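Local coordinates for protein acetamidase (Bacillus halodurans, PDB 2II1) that probably hydrolyses carbon-nitrogen bonds of linear amides other than peptides, and binds calcium ions, at residues E142-N145 / N146-G150; L220-T224 / H225-I229; T254-I258 / E259-M263. All coordinates share one frame; numbering follows the deposited sequence.

The three contacts are all local and share no residue. Contact 1 (142-150) lies at the surface yet near a calcium ion, contact 2 (220-229) is a partly buried hairpin in the large mixed sheet, and contact 3 (254-263), likewise partly buried, starts a helix at the dimer interface. Their centres stand about 23 Å (1 to 2), 19 Å (2 to 3) and 33 Å (1 to 3) apart. Helix 235-253 relates the last two, since Phe226 and Ile258 both pack on it. Chemistry follows position: an asparagine and a water organise the turn of contact 1, backbone pairing plus an apolar cluster marks contact 2, and carboxylates with a serine govern contact 3.

Contact 1 of 3, residues E142-N145 / N146-G150; sequences EPIN and NGTPG
Ile144 and Thr148 face each other across a type I beta turn that runs from Asn145 to Thr148, their side chains crossing at about a right angle. The touching branch of Ile144 is CG2, which lies 4.0 Å from Thr148 CB. The CB of Thr148 heads toward the strand residues, and CB comes to 3.6 Å from Asn145 O. The turn itself is closed by Thr148 N, which donates to Asn145 O at 3.1 Å; the donor sits well above the carbonyl plane, 43° out of it, as the chain bends back.

Asn145 adds a second bond from its side chain. With CG anti to the backbone nitrogen (chi1 -168°), the amide swings forward over the following residues and Asn145 OD1 accepts from Gly147 N at 3.1 Å. This donor too is above the amide's carbonyl plane, by 40°, and the bond skips one residue, which defines an Asx turn superposed on the beta turn. A water lies 2.8 Å from both Asn145 O and Thr148 O and can bridge these two acceptors, although, with further acceptors around it, its two protons cannot serve them all at once.

The CB of Asn146 points away from the strand residues, and its ND2 donates to Asn58 O. Gly147 O accepts from ND2 of Asn155, a calcium ligand, so the turn supplies a second-shell contact to that metal site. Strand 144-145 pairs with the antiparallel strand 13-14, where Asn145 touches Phe13 and Asn146 touches Met14, before the chain leads on toward strand 153-155.

Contact 2 of 3, residues L220-T224 / H225-I229; sequences LKTDT and HFMTI
Leu220 and Met227 form the hydrogen-bonded pair of an antiparallel beta hairpin, strands 219-221 and 225-232, inside the large mixed sheet. Leu220 N donates to Met227 O at 2.8 Å, in the carbonyl plane, and Met227 N returns a 2.6 Å bond to Leu220 O. Lys221 and Phe226 are the next, non-hydrogen-bonded pair, with Lys221 CB near the edge of the Phe226 ring.

At the hairpin's end Thr222 N donates to His225 O at 2.8 Å, but the return bond goes to a side chain: His225 N is held by Thr222 OG1. Set between the backbone N and the carbonyl carbon (chi1 63°), this hydroxyl oxygen also accepts from Thr224 N at 3.1 Å, an ST turn, so one oxygen takes two backbone N-H groups. Thr224 OG1 lies 3.0 Å from His225 ND1 in a hydrogen bond whose donor is undecided, while Thr224 O sits over a face of the imidazole.

On the sheet face carrying Leu220, its CD1 packs 3.8 Å from CG of Met227, a selenomethionine, and its CD2 touches Ile229 CD1, the two side chains crossing at about a right angle. The chain of Met227, extended beyond CG, carries CE to 3.8 Å from Thr222 CG2. On the other face, Phe226 meets Met246 of helix 235-253 and stands edge-to-face with Phe292.

Contact 3 of 3, residues T254-I258 / E259-M263; sequences TALSI and EEAGM
Ser257 is the N-cap of helix 258-268, and the first turns run regularly, with Ala261 N donating to Ser257 O at 2.9 Å and Gly262 N to Ile258 O at 3.0 Å. The Ser257 side chain reaches forward over the first turn: OG, held between the backbone N and carbonyl carbon (chi1 70°), accepts a weak but straight bond from Glu260 N (3.3 Å, 173°). Glu260 reciprocates, its OE1 taking Ser257 N at 3.2 Å on the anti side, 23° out of the carboxylate plane.

The Ser257 hydroxyl gives its own proton to Glu259 OE1 at 3.1 Å, through that oxygen's anti lone pair. OE2 of Glu259 accepts from Asn104 N and Ser105 N of the second subunit, so this carboxylate joins the cap to the dimer interface. Substituting an alanine for Glu259 would probably leave the Ser257 hydroxyl and those two neighbouring amides without their acceptor. Leu256 crosses Glu260 at a slant, its CD2 4.1 Å from Glu260 CB and its CD1 4.0 Å from Ala261 CA.

Before the cap, Thr254 OG1 accepts from Leu256 N in an ST turn; Thr254 and Leu256 are calcium ligands seen for this protein, although this chain carries no ion there. Ser257 and Glu260 together make a capping box, the classic start of an alpha helix.

Contact 1 of 3, residues E142-N145 / N146-G150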
# COMPACT_ATOMS: atom_id res chain seq x y z
N GLU A 142 23.92 9.40 -17.13
CA GLU A 142 24.02 10.70 -16.46
C GLU A 142 23.72 10.58 -14.95
O GLU A 142 22.96 9.72 -14.53
CB GLU A 142 23.06 11.74 -17.08
CG GLU A 142 23.25 12.00 -18.60
CD GLU A 142 24.56 12.72 -18.97
OE1 GLU A 142 25.33 13.09 -18.06
OE2 GLU A 142 24.81 12.93 -20.18
N PRO A 143 24.32 11.46 -14.13
CA PRO A 143 24.11 11.46 -12.68
C PRO A 143 22.67 11.73 -12.33
O PRO A 143 21.99 12.50 -13.03
CB PRO A 143 24.95 12.64 -12.19
CG PRO A 143 25.90 12.93 -13.28
CD PRO A 143 25.20 12.56 -14.55
N ILE A 144 22.20 11.14 -11.25
CA ILE A 144 20.82 11.32 -10.83
C ILE A 144 20.86 11.91 -9.43
O ILE A 144 21.36 11.28 -8.48
CB ILE A 144 20.04 9.96 -10.89
CG1 ILE A 144 20.10 9.38 -12.31
CG2 ILE A 144 18.61 10.14 -10.41
CD1 ILE A 144 19.29 8.14 -12.58
N ASN A 145 20.31 13.11 -9.28
CA ASN A 145 20.23 13.71 -7.94
C ASN A 145 19.68 12.74 -6.89
O ASN A 145 18.75 11.97 -7.18
CB ASN A 145 19.37 14.98 -7.95
CG ASN A 145 19.49 15.79 -6.68
OD1 ASN A 145 18.65 15.70 -5.80
ND2 ASN A 145 20.55 16.57 -6.58
N ASN A 146 20.23 12.80 -5.68
CA ASN A 146 19.84 11.89 -4.57
C ASN A 146 18.34 11.91 -4.26
O ASN A 146 17.80 10.90 -3.84
CB ASN A 146 20.62 12.20 -3.26
CG ASN A 146 22.09 11.73 -3.29
OD1 ASN A 146 22.56 11.19 -4.30
ND2 ASN A 146 22.80 11.93 -2.18
N GLY A 147 17.68 13.06 -4.43
CA GLY A 147 16.23 13.17 -4.16
C GLY A 147 15.29 12.36 -5.06
O GLY A 147 14.09 12.27 -4.79
N THR A 148 15.84 11.79 -6.14
CA THR A 148 15.08 11.09 -7.16
C THR A 148 15.47 9.60 -7.07
O THR A 148 16.65 9.28 -7.16
CB THR A 148 15.41 11.66 -8.59
OG1 THR A 148 15.12 13.06 -8.61
CG2 THR A 148 14.58 11.00 -9.71
N PRO A 149 14.48 8.69 -6.87
CA PRO A 149 14.77 7.27 -7.02
C PRO A 149 14.82 6.84 -8.50
O PRO A 149 14.36 7.58 -9.39
CB PRO A 149 13.62 6.56 -6.23
CG PRO A 149 12.49 7.49 -6.29
CD PRO A 149 13.06 8.92 -6.51
N GLY A 150 15.39 5.66 -8.73
CA GLY A 150 15.51 5.06 -10.05
C GLY A 150 15.90 3.58 -9.91
O GLY A 150 15.85 3.04 -8.80
O HOH W 1 19.40 9.27 -7.01

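Contact 2 of 3, residues L220-T224 / H225-I229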
# COMPACT_ATOMS: atom_id res chain seq x y z
N LEU A 220 14.09 -6.14 -2.02
CA LEU A 220 14.43 -6.43 -0.65
C LEU A 220 13.78 -7.69 -0.12
O LEU A 220 12.74 -8.13 -0.59
CB LEU A 220 14.12 -5.18 0.22
CG LEU A 220 12.70 -4.72 0.50
CD1 LEU A 220 12.17 -5.70 1.60
CD2 LEU A 220 12.70 -3.27 1.00
N LYS A 221 14.41 -8.24 0.91
CA LYS A 221 13.89 -9.39 1.67
C LYS A 221 13.98 -9.04 3.15
O LYS A 221 15.01 -8.54 3.60
CB LYS A 221 14.70 -10.63 1.30
CG LYS A 221 14.74 -11.75 2.34
CD LYS A 221 15.44 -12.97 1.80
CE LYS A 221 16.96 -12.84 1.83
NZ LYS A 221 17.65 -14.17 2.01
N THR A 222 12.85 -9.24 3.86
CA THR A 222 12.75 -9.07 5.30
C THR A 222 12.85 -10.48 5.91
O THR A 222 13.16 -11.43 5.20
CB THR A 222 11.41 -8.44 5.71
OG1 THR A 222 10.32 -9.32 5.34
CG2 THR A 222 11.22 -7.08 5.03
N ASP A 223 12.59 -10.62 7.20
CA ASP A 223 12.49 -11.96 7.81
C ASP A 223 11.32 -12.80 7.25
O ASP A 223 11.32 -13.99 7.42
CB ASP A 223 12.32 -11.84 9.34
CG ASP A 223 13.65 -11.64 10.08
OD1 ASP A 223 14.65 -11.16 9.48
OD2 ASP A 223 13.69 -11.96 11.29
N THR A 224 10.32 -12.20 6.60
CA THR A 224 9.12 -12.95 6.20
C THR A 224 8.69 -12.80 4.74
O THR A 224 7.94 -13.63 4.23
CB THR A 224 7.91 -12.53 7.06
OG1 THR A 224 7.84 -11.10 7.09
CG2 THR A 224 8.07 -13.04 8.48
N HIS A 225 9.15 -11.73 4.09
CA HIS A 225 8.72 -11.38 2.73
C HIS A 225 9.87 -11.00 1.83
O HIS A 225 10.93 -10.61 2.29
CB HIS A 225 7.73 -10.23 2.75
CG HIS A 225 6.40 -10.60 3.29
ND1 HIS A 225 6.18 -10.69 4.64
CD2 HIS A 225 5.24 -10.96 2.69
CE1 HIS A 225 4.93 -11.06 4.85
NE2 HIS A 225 4.35 -11.24 3.69
N PHE A 226 9.63 -11.14 0.54
CA PHE A 226 10.51 -10.64 -0.49
C PHE A 226 9.70 -9.58 -1.25
O PHE A 226 8.49 -9.72 -1.43
CB PHE A 226 10.95 -11.79 -1.41
CG PHE A 226 11.73 -11.34 -2.59
CD1 PHE A 226 13.07 -11.01 -2.46
CD2 PHE A 226 11.11 -11.17 -3.81
CE1 PHE A 226 13.76 -10.52 -3.53
CE2 PHE A 226 11.82 -10.70 -4.89
CZ PHE A 226 13.12 -10.38 -4.75
N MSE A 227 10.36 -8.50 -1.64
CA MSE A 227 9.66 -7.43 -2.36
C MSE A 227 10.44 -6.87 -3.49
O MSE A 227 11.63 -6.60 -3.35
CB MSE A 227 9.38 -6.26 -1.43
CG MSE A 227 8.92 -6.69 -0.09
SE MSE A 227 8.45 -5.12 0.95
CE MSE A 227 8.41 -6.07 2.67
N THR A 228 9.74 -6.64 -4.59
CA THR A 228 10.25 -5.91 -5.74
C THR A 228 9.84 -4.43 -5.65
O THR A 228 8.71 -4.10 -5.34
CB THR A 228 9.84 -6.57 -7.09
OG1 THR A 228 8.42 -6.74 -7.16
CG2 THR A 228 10.54 -7.95 -7.23
N ILE A 229 10.80 -3.56 -5.92
CA ILE A 229 10.63 -2.11 -5.88
C ILE A 229 10.74 -1.46 -7.29
O ILE A 229 11.65 -1.77 -8.10
CB ILE A 229 11.69 -1.48 -4.95
CG1 ILE A 229 11.57 -2.08 -3.55
CG2 ILE A 229 11.48 0.01 -4.85
CD1 ILE A 229 12.74 -1.79 -2.66

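Contact 3 of 3, residues T254-I258 / E259-M263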
# COMPACT_ATOMS: atom_id res chain seq x y z
N THR A 254 10.81 -19.85 -12.02
CA THR A 254 10.11 -21.01 -11.46
C THR A 254 9.31 -21.73 -12.53
O THR A 254 9.17 -21.23 -13.66
CB THR A 254 9.15 -20.63 -10.27
OG1 THR A 254 7.93 -20.12 -10.78
CG2 THR A 254 9.78 -19.59 -9.33
N ALA A 255 8.76 -22.88 -12.15
CA ALA A 255 7.89 -23.67 -13.02
C ALA A 255 6.58 -22.97 -13.33
O ALA A 255 5.89 -23.40 -14.25
CB ALA A 255 7.61 -25.02 -12.39
N LEU A 256 6.21 -21.93 -12.58
CA LEU A 256 4.99 -21.16 -12.88
C LEU A 256 5.07 -20.54 -14.29
O LEU A 256 6.14 -20.14 -14.71
CB LEU A 256 4.75 -20.02 -11.86
CG LEU A 256 4.54 -20.37 -10.39
CD1 LEU A 256 4.29 -19.11 -9.56
CD2 LEU A 256 3.42 -21.34 -10.18
N SER A 257 3.93 -20.47 -14.99
CA SER A 257 3.82 -19.65 -16.20
C SER A 257 3.43 -18.26 -15.74
O SER A 257 3.17 -18.04 -14.54
CB SER A 257 2.76 -20.20 -17.15
OG SER A 257 1.48 -19.99 -16.58
N ILE A 258 3.37 -17.30 -16.67
CA ILE A 258 3.06 -15.91 -16.32
C ILE A 258 1.61 -15.71 -15.83
O ILE A 258 1.32 -14.83 -15.00
CB ILE A 258 3.36 -14.95 -17.52
CG1 ILE A 258 3.25 -13.47 -17.09
CG2 ILE A 258 2.51 -15.31 -18.75
CD1 ILE A 258 4.32 -13.03 -16.08
N GLU A 259 0.71 -16.51 -16.38
CA GLU A 259 -0.70 -16.55 -15.95
C GLU A 259 -0.78 -17.05 -14.53
O GLU A 259 -1.43 -16.44 -13.70
CB GLU A 259 -1.51 -17.49 -16.85
CG GLU A 259 -1.65 -17.01 -18.32
CD GLU A 259 -0.39 -17.29 -19.18
OE1 GLU A 259 0.46 -18.11 -18.79
OE2 GLU A 259 -0.24 -16.65 -20.24
N GLU A 260 -0.14 -18.19 -14.27
CA GLU A 260 -0.09 -18.77 -12.91
C GLU A 260 0.56 -17.85 -11.87
O GLU A 260 0.11 -17.76 -10.72
CB GLU A 260 0.64 -20.10 -12.93
CG GLU A 260 -0.14 -21.25 -13.58
CD GLU A 260 0.65 -22.56 -13.58
OE1 GLU A 260 1.90 -22.51 -13.61
OE2 GLU A 260 0.02 -23.64 -13.51
N ALA A 261 1.65 -17.19 -12.27
CA ALA A 261 2.32 -16.22 -11.42
C ALA A 261 1.41 -15.05 -11.09
O ALA A 261 1.34 -14.65 -9.95
CB ALA A 261 3.62 -15.73 -12.05
N GLY A 262 0.69 -14.53 -12.08
CA GLY A 262 -0.26 -13.45 -11.87
C GLY A 262 -1.41 -13.80 -10.94
O GLY A 262 -1.86 -12.94 -10.18
N MSE A 263 -1.87 -15.05 -11.00
CA MSE A 263 -2.91 -15.55 -10.09
C MSE A 263 -2.37 -15.64 -8.67
O MSE A 263 -3.06 -15.28 -7.71
CB MSE A 263 -3.41 -16.91 -10.55
CG MSE A 263 -4.31 -16.83 -11.72
SE MSE A 263 -4.89 -18.58 -12.24
CE MSE A 263 -6.00 -18.03 -13.84